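Local coordinates for Blr3880 protein (Bradyrhizobium japonicum, PDB 2OOD), which probably catalyses the zinc-dependent hydrolytic deamination of guanine to xanthine and ammonia, at residues R169-P172 with A173-D177. Numbering follows the deposited sequence.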
ATOM      1  N   ARG A 169     -14.797   9.073 -28.386  1.00 46.45           N
ATOM      2  CA  ARG A 169     -14.504  10.491 -28.168  1.00 44.48           C
ATOM      3  C   ARG A 169     -13.403  10.676 -27.129  1.00 43.46           C
ATOM      4  O   ARG A 169     -12.923   9.714 -26.524  1.00 43.36           O
ATOM      5  CB  ARG A 169     -15.739  11.213 -27.622  1.00 45.55           C
ATOM      6  CG  ARG A 169     -17.073  10.809 -28.201  1.00 46.58           C
ATOM      7  CD  ARG A 169     -18.191  11.295 -27.282  1.00 49.76           C
ATOM      8  NE  ARG A 169     -19.461  11.462 -27.991  1.00 53.57           N
ATOM      9  CZ  ARG A 169     -20.623  11.810 -27.424  1.00 55.02           C
ATOM     10  NH1 ARG A 169     -20.708  12.037 -26.110  1.00 55.89           N
ATOM     11  NH2 ARG A 169     -21.710  11.939 -28.180  1.00 55.90           N
ATOM     12  N   ASN A 170     -13.034  11.933 -26.919  1.00 42.36           N
ATOM     13  CA  ASN A 170     -12.043  12.313 -25.924  1.00 42.50           C
ATOM     14  C   ASN A 170     -10.730  11.528 -25.870  1.00 41.76           C
ATOM     15  O   ASN A 170     -10.217  11.244 -24.783  1.00 41.96           O
ATOM     16  CB  ASN A 170     -12.702  12.302 -24.538  1.00 44.34           C
ATOM     17  CG  ASN A 170     -13.791  13.361 -24.400  1.00 46.08           C
ATOM     18  OD1 ASN A 170     -13.561  14.535 -24.697  1.00 47.57           O
ATOM     19  ND2 ASN A 170     -14.977  12.954 -23.941  1.00 46.47           N
ATOM     20  N   ALA A 171     -10.180  11.194 -27.033  1.00 39.85           N
ATOM     21  CA  ALA A 171      -8.908  10.474 -27.104  1.00 39.73           C
ATOM     22  C   ALA A 171      -8.236  10.819 -28.428  1.00 39.82           C
ATOM     23  O   ALA A 171      -8.903  11.229 -29.372  1.00 38.50           O
ATOM     24  CB  ALA A 171      -9.139   8.977 -27.007  1.00 38.89           C
ATOM     25  N   PRO A 172      -6.904  10.655 -28.518  1.00 40.59           N
ATOM     26  CA  PRO A 172      -6.199  10.971 -29.768  1.00 39.83           C
ATOM     27  C   PRO A 172      -6.896  10.380 -30.997  1.00 41.53           C
ATOM     28  O   PRO A 172      -7.535   9.322 -30.920  1.00 41.78           O
ATOM     29  CB  PRO A 172      -4.813  10.377 -29.538  1.00 39.05           C
ATOM     30  CG  PRO A 172      -4.623  10.555 -28.063  1.00 38.62           C
ATOM     31  CD  PRO A 172      -5.970  10.123 -27.510  1.00 39.03           C
ATOM     32  N   ALA A 173      -6.777  11.066 -32.129  1.00 42.68           N
ATOM     33  CA  ALA A 173      -7.414  10.607 -33.359  1.00 43.49           C
ATOM     34  C   ALA A 173      -6.815   9.293 -33.858  1.00 44.80           C
ATOM     35  O   ALA A 173      -7.538   8.432 -34.380  1.00 44.69           O
ATOM     36  CB  ALA A 173      -7.298  11.680 -34.436  1.00 42.83           C
ATOM     37  N   GLU A 174      -5.500   9.135 -33.702  1.00 44.32           N
ATOM     38  CA  GLU A 174      -4.839   7.912 -34.152  1.00 45.37           C
ATOM     39  C   GLU A 174      -5.157   6.722 -33.252  1.00 44.80           C
ATOM     40  O   GLU A 174      -4.897   5.570 -33.620  1.00 44.76           O
ATOM     41  CB  GLU A 174      -3.314   8.097 -34.227  1.00 47.90           C
ATOM     42  CG  GLU A 174      -2.653   8.488 -32.918  1.00 52.11           C
ATOM     43  CD  GLU A 174      -2.629  10.006 -32.701  1.00 54.63           C
ATOM     44  OE1 GLU A 174      -3.586  10.702 -33.157  1.00 55.88           O
ATOM     45  OE2 GLU A 174      -1.651  10.488 -32.064  1.00 55.66           O
ATOM     46  N   PHE A 175      -5.722   6.998 -32.077  1.00 44.17           N
ATOM     47  CA  PHE A 175      -6.071   5.938 -31.140  1.00 43.12           C
ATOM     48  C   PHE A 175      -7.542   5.537 -31.172  1.00 42.10           C
ATOM     49  O   PHE A 175      -7.868   4.378 -30.955  1.00 42.31           O
ATOM     50  CB  PHE A 175      -5.705   6.334 -29.706  1.00 43.36           C
ATOM     51  CG  PHE A 175      -5.927   5.231 -28.704  1.00 44.23           C
ATOM     52  CD1 PHE A 175      -5.099   4.110 -28.689  1.00 44.15           C
ATOM     53  CD2 PHE A 175      -6.983   5.293 -27.795  1.00 44.55           C
ATOM     54  CE1 PHE A 175      -5.322   3.057 -27.779  1.00 43.99           C
ATOM     55  CE2 PHE A 175      -7.214   4.243 -26.879  1.00 44.38           C
ATOM     56  CZ  PHE A 175      -6.382   3.128 -26.876  1.00 43.73           C
ATOM     57  N   ILE A 176      -8.437   6.484 -31.416  1.00 42.05           N
ATOM     58  CA  ILE A 176      -9.855   6.139 -31.442  1.00 42.89           C
ATOM     59  C   ILE A 176     -10.199   5.430 -32.746  1.00 42.65           C
ATOM     60  O   ILE A 176      -9.443   5.490 -33.713  1.00 42.55           O
ATOM     61  CB  ILE A 176     -10.766   7.400 -31.271  1.00 44.28           C
ATOM     62  CG1 ILE A 176     -10.542   8.398 -32.407  1.00 45.11           C
ATOM     63  CG2 ILE A 176     -10.481   8.074 -29.942  1.00 44.62           C
ATOM     64  CD1 ILE A 176     -11.644   8.364 -33.450  1.00 46.79           C
ATOM     65  N   ASP A 177     -11.323   4.729 -32.769  1.00 42.27           N
ATOM     66  CA  ASP A 177     -11.725   4.043 -33.980  1.00 42.03           C
ATOM     67  C   ASP A 177     -13.235   4.007 -34.120  1.00 41.88           C
ATOM     68  O   ASP A 177     -13.973   3.840 -33.154  1.00 42.40           O
ATOM     69  CB  ASP A 177     -11.149   2.619 -34.026  1.00 44.36           C
ATOM     70  CG  ASP A 177     -11.281   1.964 -35.419  1.00 45.76           C
ATOM     71  OD1 ASP A 177     -11.579   2.684 -36.409  1.00 45.65           O
ATOM     72  OD2 ASP A 177     -11.070   0.728 -35.523  1.00 46.74           O
TER
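A single helix-like turn, P172 to I176, lies in the loop between strand 160-166 and helix 179-193 of the amidohydrolase barrel, and one carbonyl, P172 O, closes it. I176 N reaches that oxygen at 3.0 Å with an N-H...O angle of 152°, an i+4 bond nearly in line with the C=O. F175 N approaches the same P172 O at 3.2 Å, but from above the carbonyl plane; its N-H...O angle, 142°, makes this i+3 bond the more bent of the two. Helical phi/psi values at A173, E174 and F175 bring both amides round to the acceptor.

Apolar contacts line the same turn. CG2 of I176 lies anti to its own carbonyl carbon, which directs it at the methyl of A171, CB to CG2 3.4 Å. The same A171 CB meets the F175 ring at its edge, 4.3 Å from CD2, while P172 CB sits 4.1 Å from F175 CB. With CG anti to the backbone N (chi1 -175°), the F175 ring runs inward, where it meets Y104 of helix 95-107; the F175 side chain is about 9 Å from that of the zinc ligand H81. Two amide donors thus share one oxygen, fixing the turn through its backbone, while the small apolar cluster of A171, F175 and I176 joins A171, just before the turn, to the residues that end it.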